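Local atomic coordinates of transcriptional repressor (Vibrio fischeri, PDB entry 3KV1), a protein that probably binds a sugar-like effector through this domain and thereby regulates transcription, as in other repressors of the SorC family. Residues E36-V41 with G64-A69; L44-L49 with A108-G113; N99-C104 with S115-A120; P121-D126 with N162-K167; G184-I189 with D193-D198. All blocks are in the same frame, centred on the assembly; numbering follows the deposited sequence. Where two conformers were deposited one is given.

All five contacts lie in one putative sugar-binding domain built round a mixed, largely parallel sheet. Contacts 1 and 2 follow each other on helix 34-52, centres about 14 Å apart, and tie it to helices 65-72 and 100-111. Along the chain their segments alternate, as do those of contacts 2 and 3, which share helix 100-111; contacts 3, 4 and 5 come in series. Contact 3 touches contact 1 through Ile-103 and runs straight into contact 4, and both meet the second subunit. Contact 5, a hairpin, reaches contact 4 through Asn-162 and Asp-188, centres about 16 Å apart. Glycerol, probably from the crystallisation liquor, lies beside contacts 4 and 5 and may mark a pocket.

Contact 1 (E36-V41 with G64-A69); sequences EQRKQV and GQNVAA
Water 1 bridges the two helices: it accepts from Arg-38 NH1 at 3.0 Å and donates to Asn-66 OD1 at 3.1 Å. The water lies in the guanidinium plane, at its edge, so the charged group reaches Asn-66 indirectly. Nearer the helix, the aliphatic part of the arginine does the touching, with CD 3.5 Å from Asn-66 OD1. The chain bends at chi3 (-66°), which turns the guanidinium over the first turn of helix 65-72. There Gln-65 CB sits 3.7 Å above the guanidinium plane, offset toward its rim. Gln-65 OE1 approaches Arg-38 NH2 to 3.4 Å from over that face, at an angle too poor for a hydrogen bond, and the two planar groups are 33° apart. This is helix-helix packing between helices 34-52 and 65-72 of the alpha/beta domain; the short axes pass 8.8 Å apart at a crossing angle of -51°. One turn into the second helix, the methyl of Ala-69 meets the backbone of helix 34-52, its CB lying 3.7 Å from Arg-38 O. Val-67 and Ala-68 of the same helix rest on Ile-103 of helix 100-111.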
# COMPACT_ATOMS: atom_id res chain seq x y z
N GLU A 36 -11.26 -24.96 8.53
CA GLU A 36 -10.39 -26.12 8.28
C GLU A 36 -10.40 -26.45 6.80
O GLU A 36 -9.35 -26.82 6.22
CB GLU A 36 -10.81 -27.35 9.12
CG GLU A 36 -10.62 -27.18 10.62
CD GLU A 36 -9.18 -26.82 10.99
OE1 GLU A 36 -8.24 -27.22 10.27
OE2 GLU A 36 -8.98 -26.11 12.01
N GLN A 37 -11.56 -26.33 6.16
CA GLN A 37 -11.54 -26.55 4.72
C GLN A 37 -10.64 -25.58 3.96
O GLN A 37 -9.90 -26.00 3.07
CB GLN A 37 -12.95 -26.49 4.11
CG GLN A 37 -12.99 -27.10 2.70
CD GLN A 37 -12.88 -28.62 2.75
OE1 GLN A 37 -13.76 -29.27 3.31
NE2 GLN A 37 -11.81 -29.18 2.19
N ARG A 38 -10.71 -24.29 4.30
CA ARG A 38 -9.86 -23.28 3.64
C ARG A 38 -8.38 -23.56 3.83
O ARG A 38 -7.56 -23.31 2.94
CB ARG A 38 -10.15 -21.87 4.17
CG ARG A 38 -11.41 -21.22 3.58
CD ARG A 38 -11.40 -19.73 3.90
NE ARG A 38 -11.52 -19.47 5.33
CZ ARG A 38 -12.66 -19.18 5.94
NH1 ARG A 38 -13.78 -19.09 5.23
NH2 ARG A 38 -12.69 -18.97 7.25
N LYS A 39 -8.03 -24.06 5.02
CA LYS A 39 -6.64 -24.38 5.30
C LYS A 39 -6.16 -25.50 4.41
O LYS A 39 -5.02 -25.48 3.95
CB LYS A 39 -6.48 -24.82 6.74
CG LYS A 39 -6.52 -23.66 7.70
CD LYS A 39 -6.42 -24.19 9.14
CE LYS A 39 -6.10 -23.08 10.13
NZ LYS A 39 -5.92 -23.67 11.50
N GLN A 40 -7.02 -26.51 4.21
CA GLN A 40 -6.56 -27.67 3.45
C GLN A 40 -6.48 -27.36 1.95
O GLN A 40 -5.60 -27.87 1.26
CB GLN A 40 -7.44 -28.90 3.72
CG GLN A 40 -7.30 -29.42 5.11
CD GLN A 40 -5.89 -29.87 5.37
OE1 GLN A 40 -5.31 -30.59 4.55
NE2 GLN A 40 -5.31 -29.43 6.48
N VAL A 41 -7.42 -26.56 1.47
CA VAL A 41 -7.38 -26.07 0.08
C VAL A 41 -6.12 -25.20 -0.09
O VAL A 41 -5.40 -25.30 -1.08
CB VAL A 41 -8.64 -25.23 -0.23
CG1 VAL A 41 -8.50 -24.47 -1.53
CG2 VAL A 41 -9.86 -26.16 -0.29
N GLY A 64 -9.56 -11.34 0.49
CA GLY A 64 -10.48 -12.24 1.19
C GLY A 64 -9.90 -13.50 1.81
O GLY A 64 -8.70 -13.79 1.68
N GLN A 65 -10.76 -14.25 2.51
CA GLN A 65 -10.29 -15.36 3.33
C GLN A 65 -9.71 -16.56 2.58
O GLN A 65 -8.78 -17.20 3.08
CB GLN A 65 -11.41 -15.82 4.26
CG GLN A 65 -11.82 -14.75 5.23
CD GLN A 65 -12.99 -15.19 6.09
OE1 GLN A 65 -12.81 -15.60 7.24
NE2 GLN A 65 -14.20 -15.15 5.53
N ASN A 66 -10.25 -16.89 1.40
CA ASN A 66 -9.71 -18.04 0.66
C ASN A 66 -8.25 -17.75 0.28
O ASN A 66 -7.35 -18.56 0.51
CB ASN A 66 -10.52 -18.32 -0.60
CG ASN A 66 -11.96 -18.76 -0.30
OD1 ASN A 66 -12.18 -19.62 0.53
ND2 ASN A 66 -12.94 -18.17 -0.99
N VAL A 67 -8.02 -16.55 -0.26
CA VAL A 67 -6.67 -16.17 -0.69
C VAL A 67 -5.72 -16.01 0.51
O VAL A 67 -4.57 -16.47 0.48
CB VAL A 67 -6.72 -14.87 -1.55
CG1 VAL A 67 -5.31 -14.44 -2.02
CG2 VAL A 67 -7.66 -15.09 -2.75
N ALA A 68 -6.22 -15.42 1.59
CA ALA A 68 -5.38 -15.17 2.76
C ALA A 68 -4.86 -16.49 3.33
O ALA A 68 -3.71 -16.56 3.80
CB ALA A 68 -6.16 -14.41 3.83
N ALA A 69 -5.68 -17.54 3.26
CA ALA A 69 -5.28 -18.86 3.77
C ALA A 69 -3.98 -19.36 3.10
O ALA A 69 -3.19 -20.06 3.73
CB ALA A 69 -6.41 -19.90 3.59
O HOH W 1 -14.62 -19.60 2.38

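Contact 2 (L44-L49 with A108-G113)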
# COMPACT_ATOMS: atom_id res chain seq x y z
N LEU A 44 -2.83 -27.09 -0.73
CA LEU A 44 -2.57 -27.62 -2.05
C LEU A 44 -2.13 -26.47 -2.94
O LEU A 44 -1.24 -26.63 -3.78
CB LEU A 44 -3.86 -28.22 -2.62
CG LEU A 44 -4.39 -29.43 -1.81
CD1 LEU A 44 -5.68 -29.92 -2.47
CD2 LEU A 44 -3.34 -30.55 -1.73
N VAL A 45 -2.75 -25.31 -2.76
CA VAL A 45 -2.35 -24.15 -3.60
C VAL A 45 -0.92 -23.69 -3.26
O VAL A 45 -0.13 -23.32 -4.16
CB VAL A 45 -3.34 -22.98 -3.44
CG1 VAL A 45 -2.83 -21.74 -4.20
CG2 VAL A 45 -4.71 -23.41 -3.96
N SER A 46 -0.56 -23.73 -1.98
CA SER A 46 0.80 -23.34 -1.51
C SER A 46 1.87 -24.20 -2.19
O SER A 46 2.91 -23.70 -2.64
CB SER A 46 0.92 -23.48 0.01
OG SER A 46 2.23 -23.11 0.47
N SER A 47 1.62 -25.50 -2.23
CA SER A 47 2.52 -26.42 -2.86
C SER A 47 2.61 -26.20 -4.37
O SER A 47 3.71 -26.24 -4.94
CB SER A 47 2.11 -27.87 -2.56
OG SER A 47 2.99 -28.71 -3.26
N TYR A 48 1.46 -25.98 -5.01
CA TYR A 48 1.42 -25.67 -6.44
C TYR A 48 2.28 -24.42 -6.72
O TYR A 48 3.10 -24.41 -7.64
CB TYR A 48 -0.04 -25.49 -6.93
CG TYR A 48 -0.15 -24.83 -8.30
CD1 TYR A 48 -0.09 -25.59 -9.46
CD2 TYR A 48 -0.30 -23.45 -8.41
CE1 TYR A 48 -0.18 -24.96 -10.72
CE2 TYR A 48 -0.39 -22.83 -9.64
CZ TYR A 48 -0.32 -23.59 -10.78
OH TYR A 48 -0.39 -22.93 -12.00
N LEU A 49 2.10 -23.35 -5.94
CA LEU A 49 2.92 -22.15 -6.15
C LEU A 49 4.40 -22.41 -5.86
O LEU A 49 5.29 -21.93 -6.59
CB LEU A 49 2.45 -21.00 -5.28
CG LEU A 49 1.10 -20.41 -5.69
CD1 LEU A 49 0.74 -19.31 -4.69
CD2 LEU A 49 1.17 -19.83 -7.10
N ALA A 108 4.99 -12.30 -0.03
CA ALA A 108 6.38 -11.96 -0.29
C ALA A 108 7.31 -12.44 0.81
O ALA A 108 8.43 -12.90 0.58
CB ALA A 108 6.52 -10.41 -0.52
N LYS A 109 6.85 -12.36 2.05
CA LYS A 109 7.69 -12.81 3.13
C LYS A 109 7.89 -14.32 3.09
O LYS A 109 9.01 -14.82 3.33
CB LYS A 109 7.09 -12.39 4.46
CG LYS A 109 7.91 -12.89 5.63
CD LYS A 109 7.39 -12.37 6.97
CE LYS A 109 8.19 -12.96 8.14
NZ LYS A 109 7.55 -12.68 9.45
N LYS A 110 6.81 -15.03 2.82
CA LYS A 110 6.78 -16.49 2.78
C LYS A 110 7.62 -17.08 1.66
O LYS A 110 8.41 -18.01 1.88
CB LYS A 110 5.31 -16.95 2.61
CG LYS A 110 5.18 -18.46 2.36
CD LYS A 110 3.69 -18.91 2.32
CE LYS A 110 3.60 -20.42 2.07
NZ LYS A 110 2.18 -20.85 1.94
N TYR A 111 7.45 -16.52 0.45
CA TYR A 111 8.08 -17.09 -0.75
C TYR A 111 9.43 -16.45 -1.04
O TYR A 111 10.16 -16.92 -1.91
CB TYR A 111 7.16 -16.94 -1.95
CG TYR A 111 6.04 -17.99 -1.93
CD1 TYR A 111 4.78 -17.68 -1.39
CD2 TYR A 111 6.25 -19.26 -2.45
CE1 TYR A 111 3.78 -18.63 -1.35
CE2 TYR A 111 5.22 -20.23 -2.42
CZ TYR A 111 4.00 -19.90 -1.86
OH TYR A 111 3.00 -20.83 -1.81
N GLY A 112 9.74 -15.40 -0.30
CA GLY A 112 11.00 -14.71 -0.49
C GLY A 112 11.11 -13.72 -1.63
O GLY A 112 12.19 -13.58 -2.23
N GLY A 113 10.05 -12.99 -1.95
CA GLY A 113 10.13 -11.98 -3.00
C GLY A 113 9.67 -10.58 -2.59
O GLY A 113 10.02 -10.11 -1.51
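Lys-110 and Tyr-111 reach from the end of helix 100-111 toward helix 34-52 and meet the same residue, Ser-46, at different atoms. The lysine arrives as a straight rod, every torsion from chi1 (172°) to chi4 near 180°, and its NZ donates to Ser-46 OG at 2.7 Å. The tyrosine comes in with its hydroxyl leading: Tyr-111 OH donates to Ser-46 O at 3.0 Å. That bond lies in the carbonyl plane, on a lone pair, with a C=O...donor angle of 108°, and the carbonyl oxygen sits at the ring's edge. Both grips therefore fall on one turn of helix 34-52, one on a side chain and one on a main-chain carbonyl. Through Val-45 and Tyr-48 that helix lies against strands 24-28, 223-227 and 248-252, and the two long side chains bridge to it from helix 100-111, since the closest CA atoms, of Leu-49 and Tyr-111, are 9.0 Å apart. Leu-49 crosses the tyrosine at about a right angle, its CB 3.9 Å from Tyr-111 CZ. Lys-110 NZ also donates to the carbonyls of Val-70 and His-73, so three oxygens accept from the ammonium and probably solvate its charge.

Contact 3 (N99-C104 with S115-A120); sequences NADHIC and SETLYA
This contact belongs to the second half of a beta-alpha-beta crossover, strand 83-86, helix 100-111, strand 114-116, where the chain returns alongside the helix, next to the subunit interface. Two CA pairs set the register: Cys-104 lies 5.5 Å from Ser-115, and Asp-101 lies 5.8 Å from Thr-117. At the first, the side chains meet through their methylenes, Cys-104 CB and Ser-115 CB being 3.7 Å apart. At the second, the carboxylate extends across to the threonine. Asp-101 CG stands opposite the backbone N (chi1 175°), which carries the acid off the helix, and its OD1 comes within 2.8 Å of Thr-117 OG1. The same oxygen accepts from water 2 at 3.0 Å, and this water also donates, weakly, to Glu-116 O, linking the helix to the returning main chain. The other carboxylate oxygen, OD2, is engaged elsewhere: it forms a salt bridge with Arg-105 and a hydrogen bond with Tyr-119 OH of the second subunit. These partners would be expected to stabilise the charged acid. The dimer relation is reciprocal, since Tyr-119 OH here bonds Asp-101 of the second subunit. Within its own chain, the methyl of Thr-117, two residues earlier, lies over one face of the Tyr-119 ring, CG2 3.5 Å above its plane and offset toward the rim.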
# COMPACT_ATOMS: atom_id res chain seq x y z
N ASN A 99 -7.28 -7.54 3.19
CA ASN A 99 -6.83 -6.76 2.09
C ASN A 99 -5.88 -7.50 1.12
O ASN A 99 -5.00 -8.11 1.59
CB ASN A 99 -6.00 -5.79 2.86
CG ASN A 99 -5.99 -4.55 2.33
OD1 ASN A 99 -6.27 -3.59 3.01
ND2 ASN A 99 -5.63 -4.49 1.12
N ALA A 100 -6.00 -7.34 -0.19
CA ALA A 100 -5.04 -7.97 -1.08
C ALA A 100 -3.61 -7.50 -0.79
O ALA A 100 -2.68 -8.27 -0.91
CB ALA A 100 -5.40 -7.67 -2.53
N ASP A 101 -3.45 -6.23 -0.45
CA ASP A 101 -2.14 -5.68 -0.16
C ASP A 101 -1.49 -6.43 1.02
O ASP A 101 -0.31 -6.81 0.96
CB ASP A 101 -2.31 -4.19 0.15
CG ASP A 101 -1.06 -3.55 0.58
OD1 ASP A 101 -0.03 -3.85 -0.07
OD2 ASP A 101 -1.12 -2.73 1.55
N HIS A 102 -2.23 -6.60 2.11
CA HIS A 102 -1.70 -7.35 3.26
C HIS A 102 -1.32 -8.78 2.86
O HIS A 102 -0.26 -9.26 3.22
CB HIS A 102 -2.72 -7.41 4.40
CG HIS A 102 -2.85 -6.13 5.16
ND1 HIS A 102 -1.98 -5.77 6.17
CD2 HIS A 102 -3.75 -5.12 5.07
CE1 HIS A 102 -2.34 -4.60 6.66
NE2 HIS A 102 -3.41 -4.18 6.01
N ILE A 103 -2.18 -9.42 2.08
CA ILE A 103 -1.89 -10.77 1.60
C ILE A 103 -0.61 -10.79 0.76
O ILE A 103 0.23 -11.66 0.96
CB ILE A 103 -3.06 -11.34 0.80
CG1 ILE A 103 -4.31 -11.41 1.73
CG2 ILE A 103 -2.70 -12.73 0.28
CD1 ILE A 103 -5.64 -11.73 0.92
N CYS A 104 -0.43 -9.81 -0.13
CA CYS A 104 0.78 -9.79 -0.96
C CYS A 104 2.02 -9.65 -0.07
O CYS A 104 3.06 -10.29 -0.31
CB CYS A 104 0.77 -8.60 -1.94
SG CYS A 104 -0.40 -8.88 -3.33
N SER A 115 6.45 -7.24 -2.90
CA SER A 115 5.03 -7.00 -3.16
C SER A 115 4.87 -5.63 -3.77
O SER A 115 5.69 -4.74 -3.52
CB SER A 115 4.21 -7.11 -1.89
OG SER A 115 4.65 -6.17 -0.95
N GLU A 116 3.78 -5.44 -4.50
CA GLU A 116 3.54 -4.19 -5.23
C GLU A 116 2.11 -3.70 -4.95
O GLU A 116 1.12 -4.33 -5.35
CB GLU A 116 3.79 -4.39 -6.73
CG GLU A 116 5.24 -4.81 -7.02
CD GLU A 116 5.58 -5.05 -8.50
OE1 GLU A 116 4.77 -4.73 -9.40
OE2 GLU A 116 6.69 -5.56 -8.76
N THR A 117 2.01 -2.59 -4.22
CA THR A 117 0.71 -2.10 -3.73
C THR A 117 -0.08 -1.36 -4.83
O THR A 117 0.52 -0.67 -5.67
CB THR A 117 0.93 -1.17 -2.51
OG1 THR A 117 1.46 -1.96 -1.44
CG2 THR A 117 -0.38 -0.50 -2.07
N LEU A 118 -1.40 -1.55 -4.85
CA LEU A 118 -2.26 -0.71 -5.68
C LEU A 118 -2.65 0.46 -4.79
O LEU A 118 -3.33 0.25 -3.78
CB LEU A 118 -3.48 -1.52 -6.16
CG LEU A 118 -4.42 -0.78 -7.12
CD1 LEU A 118 -3.71 -0.35 -8.40
CD2 LEU A 118 -5.59 -1.72 -7.45
N TYR A 119 -2.17 1.68 -5.11
CA TYR A 119 -2.41 2.87 -4.27
C TYR A 119 -3.77 3.51 -4.52
O TYR A 119 -3.86 4.66 -4.99
CB TYR A 119 -1.27 3.91 -4.45
CG TYR A 119 0.02 3.36 -3.93
CD1 TYR A 119 1.03 2.98 -4.81
CD2 TYR A 119 0.22 3.16 -2.57
CE1 TYR A 119 2.23 2.44 -4.34
CE2 TYR A 119 1.42 2.60 -2.09
CZ TYR A 119 2.41 2.24 -2.98
OH TYR A 119 3.59 1.68 -2.50
N ALA A 120 -4.84 2.77 -4.21
CA ALA A 120 -6.19 3.25 -4.35
C ALA A 120 -7.05 2.40 -3.42
O ALA A 120 -6.71 1.25 -3.12
CB ALA A 120 -6.69 3.03 -5.77
O HOH W 2 0.50 -5.35 -2.58

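Contact 4 (P121-D126 with N162-K167); sequences PAYVND and NSHMVK
Segment 121-126 has no regular secondary structure and comes nearest the short helix 164-167 where the CA atoms of Tyr-123 and Met-165 are 7.1 Å apart. From there the tyrosine spans the gap. Its hydroxyl accepts from His-164: NE2 to Tyr-123 OH is 2.6 Å, with the oxygen in the imidazole plane but an N-H...O angle bent to 139°. The two rings meet rim to rim, neither lying over the other, with their planes at 49°. The imidazole is brought round by chi1 of 50°, which sets CG between the backbone N and carbonyl carbon. Tyr-123 OH is also held by water 3, which accepts from it at 2.6 Å and in turn donates to Asn-162 OD1, and by Gln-63 NE2. Selenomethionine Met-165 supplies a CH-pi contact: its CG lies 3.4 Å above one face of the Tyr-123 ring, toward the rim, while Ala-122 CB lies over the rim of the opposite face. The selenium stands oblique to the ring, 4.9 Å from the centroid, in a Met-aromatic contact. A glycerol, probably from the crystallisation liquor, lies beside His-164 and may mark a pocket. The loop follows strand 114-116 and leads into helix 127-134, with Tyr-123 O bonded to His-136 of the second subunit; across the contact, Val-166 rests on helix 173-181.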
# COMPACT_ATOMS: atom_id res chain seq x y z
N PRO A 121 -8.18 2.96 -2.98
CA PRO A 121 -9.06 2.11 -2.17
C PRO A 121 -9.75 1.03 -3.02
O PRO A 121 -9.91 1.19 -4.23
CB PRO A 121 -10.14 3.08 -1.67
CG PRO A 121 -9.95 4.36 -2.37
CD PRO A 121 -8.69 4.31 -3.20
N ALA A 122 -10.18 -0.04 -2.37
CA ALA A 122 -10.91 -1.12 -3.06
C ALA A 122 -12.26 -0.62 -3.57
O ALA A 122 -12.69 -1.00 -4.67
CB ALA A 122 -11.15 -2.28 -2.10
N TYR A 123 -12.92 0.23 -2.79
CA TYR A 123 -14.32 0.61 -3.06
C TYR A 123 -14.52 2.11 -3.12
O TYR A 123 -13.85 2.85 -2.39
CB TYR A 123 -15.27 0.05 -1.99
CG TYR A 123 -15.18 -1.45 -1.88
CD1 TYR A 123 -15.50 -2.25 -2.96
CD2 TYR A 123 -14.75 -2.05 -0.70
CE1 TYR A 123 -15.40 -3.64 -2.88
CE2 TYR A 123 -14.66 -3.43 -0.61
CZ TYR A 123 -14.98 -4.23 -1.70
OH TYR A 123 -14.90 -5.60 -1.60
N VAL A 124 -15.44 2.55 -3.97
CA VAL A 124 -15.82 3.96 -4.00
C VAL A 124 -17.35 4.00 -4.12
O VAL A 124 -17.98 3.01 -4.48
CB VAL A 124 -15.16 4.71 -5.18
CG1 VAL A 124 -13.66 4.67 -5.02
CG2 VAL A 124 -15.54 4.08 -6.50
N ASN A 125 -17.94 5.14 -3.79
CA ASN A 125 -19.40 5.24 -3.79
C ASN A 125 -20.00 5.74 -5.10
O ASN A 125 -21.22 5.96 -5.19
CB ASN A 125 -19.88 6.08 -2.60
CG ASN A 125 -19.50 7.55 -2.73
OD1 ASN A 125 -19.74 8.34 -1.81
ND2 ASN A 125 -18.93 7.94 -3.87
N ASP A 126 -19.16 5.89 -6.12
CA ASP A 126 -19.60 6.50 -7.38
C ASP A 126 -18.66 6.13 -8.53
O ASP A 126 -17.45 6.27 -8.41
CB ASP A 126 -19.63 8.03 -7.23
CG ASP A 126 -19.54 8.76 -8.57
OD1 ASP A 126 -20.33 8.44 -9.50
OD2 ASP A 126 -18.69 9.66 -8.69
N ASN A 162 -19.59 -10.45 -0.28
CA ASN A 162 -19.36 -9.06 -0.69
C ASN A 162 -20.15 -8.01 0.09
O ASN A 162 -19.95 -6.81 -0.09
CB ASN A 162 -19.64 -8.91 -2.18
CG ASN A 162 -18.62 -9.64 -3.01
OD1 ASN A 162 -17.46 -9.21 -3.14
ND2 ASN A 162 -19.03 -10.77 -3.56
N SER A 163 -21.05 -8.47 0.95
CA SER A 163 -21.88 -7.58 1.74
C SER A 163 -21.13 -6.43 2.43
O SER A 163 -21.75 -5.45 2.85
CB SER A 163 -22.67 -8.38 2.77
OG SER A 163 -21.80 -8.97 3.72
N HIS A 164 -19.81 -6.54 2.58
CA HIS A 164 -19.04 -5.44 3.17
C HIS A 164 -19.09 -4.15 2.35
O HIS A 164 -18.97 -3.05 2.91
CB HIS A 164 -17.59 -5.84 3.42
CG HIS A 164 -16.94 -6.46 2.23
ND1 HIS A 164 -16.95 -7.82 2.01
CD2 HIS A 164 -16.30 -5.91 1.18
CE1 HIS A 164 -16.33 -8.08 0.87
NE2 HIS A 164 -15.92 -6.94 0.35
N MSE A 165 -19.24 -4.23 1.04
CA MSE A 165 -19.39 -2.99 0.28
C MSE A 165 -20.60 -2.24 0.82
O MSE A 165 -20.62 -1.01 0.88
CB MSE A 165 -19.58 -3.27 -1.20
CG MSE A 165 -18.60 -4.26 -1.76
SE MSE A 165 -19.24 -4.81 -3.50
CE MSE A 165 -19.11 -3.10 -4.44
N VAL A 166 -21.62 -3.00 1.22
CA VAL A 166 -22.83 -2.39 1.74
C VAL A 166 -22.60 -1.90 3.17
O VAL A 166 -22.88 -0.74 3.49
CB VAL A 166 -24.00 -3.38 1.73
CG1 VAL A 166 -25.23 -2.73 2.32
CG2 VAL A 166 -24.26 -3.85 0.32
N LYS A 167 -22.08 -2.78 4.01
CA LYS A 167 -21.88 -2.42 5.41
C LYS A 167 -20.91 -1.24 5.55
O LYS A 167 -21.03 -0.45 6.48
CB LYS A 167 -21.47 -3.63 6.26
CG LYS A 167 -20.14 -4.24 5.91
CD LYS A 167 -19.87 -5.49 6.74
CE LYS A 167 -18.40 -5.90 6.66
NZ LYS A 167 -18.14 -7.16 7.41
O HOH W 3 -15.91 -6.98 -3.60

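Contact 5 (G184-I189 with D193-D198)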
# COMPACT_ATOMS: atom_id res chain seq x y z
N GLY A 184 -28.70 -10.51 -12.04
CA GLY A 184 -28.40 -11.93 -12.02
C GLY A 184 -27.01 -12.31 -11.51
O GLY A 184 -26.53 -13.41 -11.79
N ILE A 185 -26.38 -11.41 -10.76
CA ILE A 185 -25.05 -11.71 -10.20
C ILE A 185 -25.17 -12.81 -9.16
O ILE A 185 -26.00 -12.75 -8.24
CB ILE A 185 -24.45 -10.45 -9.52
CG1 ILE A 185 -24.36 -9.33 -10.55
CG2 ILE A 185 -23.09 -10.78 -8.86
CD1 ILE A 185 -23.60 -9.71 -11.82
N VAL A 186 -24.35 -13.84 -9.30
CA VAL A 186 -24.35 -14.90 -8.31
C VAL A 186 -23.01 -15.03 -7.58
O VAL A 186 -22.90 -15.81 -6.64
CB VAL A 186 -24.71 -16.26 -8.92
CG1 VAL A 186 -26.16 -16.26 -9.48
CG2 VAL A 186 -23.66 -16.67 -9.97
N GLY A 187 -21.99 -14.32 -8.02
CA GLY A 187 -20.70 -14.44 -7.35
C GLY A 187 -19.69 -13.42 -7.80
O GLY A 187 -19.92 -12.66 -8.75
N ASP A 188 -18.57 -13.37 -7.07
CA ASP A 188 -17.44 -12.54 -7.49
C ASP A 188 -16.21 -13.40 -7.62
O ASP A 188 -16.11 -14.50 -7.03
CB ASP A 188 -17.09 -11.46 -6.47
CG ASP A 188 -16.33 -12.02 -5.28
OD1 ASP A 188 -16.99 -12.30 -4.26
OD2 ASP A 188 -15.08 -12.24 -5.33
N ILE A 189 -15.27 -12.88 -8.38
CA ILE A 189 -13.93 -13.45 -8.46
C ILE A 189 -12.92 -12.40 -8.06
O ILE A 189 -12.88 -11.31 -8.63
CB ILE A 189 -13.64 -14.04 -9.86
CG1 ILE A 189 -12.29 -14.77 -9.85
CG2 ILE A 189 -13.74 -12.97 -10.94
CD1 ILE A 189 -12.19 -15.90 -10.93
N ASP A 193 -14.54 -8.52 -9.72
CA ASP A 193 -15.51 -8.62 -10.82
C ASP A 193 -16.57 -9.69 -10.51
O ASP A 193 -16.38 -10.53 -9.63
CB ASP A 193 -14.86 -8.87 -12.20
CG ASP A 193 -15.63 -8.18 -13.36
OD1 ASP A 193 -16.79 -7.78 -13.16
OD2 ASP A 193 -15.06 -8.00 -14.47
N PHE A 194 -17.67 -9.60 -11.21
CA PHE A 194 -18.90 -10.28 -10.81
C PHE A 194 -19.48 -10.98 -12.03
O PHE A 194 -19.33 -10.51 -13.17
CB PHE A 194 -19.87 -9.20 -10.29
CG PHE A 194 -19.25 -8.34 -9.22
CD1 PHE A 194 -19.20 -8.79 -7.91
CD2 PHE A 194 -18.64 -7.13 -9.54
CE1 PHE A 194 -18.56 -8.04 -6.91
CE2 PHE A 194 -17.97 -6.36 -8.56
CZ PHE A 194 -17.94 -6.81 -7.24
N PHE A 195 -20.15 -12.11 -11.81
CA PHE A 195 -20.67 -12.89 -12.93
C PHE A 195 -22.05 -13.47 -12.66
O PHE A 195 -22.49 -13.58 -11.50
CB PHE A 195 -19.69 -14.02 -13.22
CG PHE A 195 -19.31 -14.80 -12.00
CD1 PHE A 195 -18.15 -14.47 -11.27
CD2 PHE A 195 -20.11 -15.85 -11.55
CE1 PHE A 195 -17.79 -15.17 -10.14
CE2 PHE A 195 -19.76 -16.56 -10.40
CZ PHE A 195 -18.58 -16.22 -9.69
N LYS A 196 -22.72 -13.91 -13.73
CA LYS A 196 -24.02 -14.56 -13.63
C LYS A 196 -23.83 -16.07 -13.61
O LYS A 196 -22.71 -16.58 -13.81
CB LYS A 196 -24.90 -14.17 -14.81
CG LYS A 196 -24.95 -12.68 -15.03
CD LYS A 196 -26.03 -12.28 -16.02
CE LYS A 196 -26.09 -13.24 -17.20
NZ LYS A 196 -27.22 -12.92 -18.15
N LEU A 197 -24.91 -16.78 -13.34
CA LEU A 197 -24.80 -18.23 -13.25
C LEU A 197 -24.36 -18.87 -14.57
O LEU A 197 -23.68 -19.91 -14.56
CB LEU A 197 -26.09 -18.85 -12.72
CG LEU A 197 -26.12 -20.38 -12.58
CD1 LEU A 197 -25.07 -20.91 -11.63
CD2 LEU A 197 -27.54 -20.80 -12.14
N ASP A 198 -24.68 -18.23 -15.69
CA ASP A 198 -24.30 -18.73 -17.01
C ASP A 198 -22.87 -18.32 -17.44
O ASP A 198 -22.41 -18.68 -18.53
CB ASP A 198 -25.34 -18.38 -18.10
CG ASP A 198 -25.39 -16.90 -18.43
OD1 ASP A 198 -24.55 -16.10 -17.93
OD2 ASP A 198 -26.27 -16.51 -19.22
O HOH W 4 -27.46 -15.66 -12.83
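Phe-195, Val-186 and Phe-194 have the most surface buried between these two strands. A chi1 of 49° swings the Phe-195 ring back over its partner strand. Its face lies against Gly-187, whose CA is 4.0 Å from the ring centroid in a CH-pi contact. Gly-187, with no side chain, lets the ring lie close against its backbone. Val-186 closes on the same ring, its CG2 3.9 Å from Phe-195 CE2, and its CG1 packs on Leu-197 CB. On the other face of the sheet, Phe-194 CB meets Ile-185 CG2 at 3.9 Å, and the CB of Asp-188 touches the ring. The Asp-188 carboxylate is hydrogen-bonded by Asn-162 ND2 and Gly-191 N, and a glycerol, probably from the crystallisation liquor, also bonds it, which may mark a pocket. Main-chain bonds fix the pairing. Val-186 N donates to Phe-195 O at 2.9 Å, nearly straight at 168°. Phe-195 N donates to Gly-187 O at 3.1 Å. Ile-189 N reaches Asp-193 O at 2.9 Å; the return bond from Asp-193 N is weak. Water 4 joins Gly-184 O to Leu-197 N at the far end. With Val-186 and Gly-187 both facing Phe-195, the arrangement is a classic beta bulge in an antiparallel hairpin, attached through strand 185-189 to strand 151-158 of the mixed sheet.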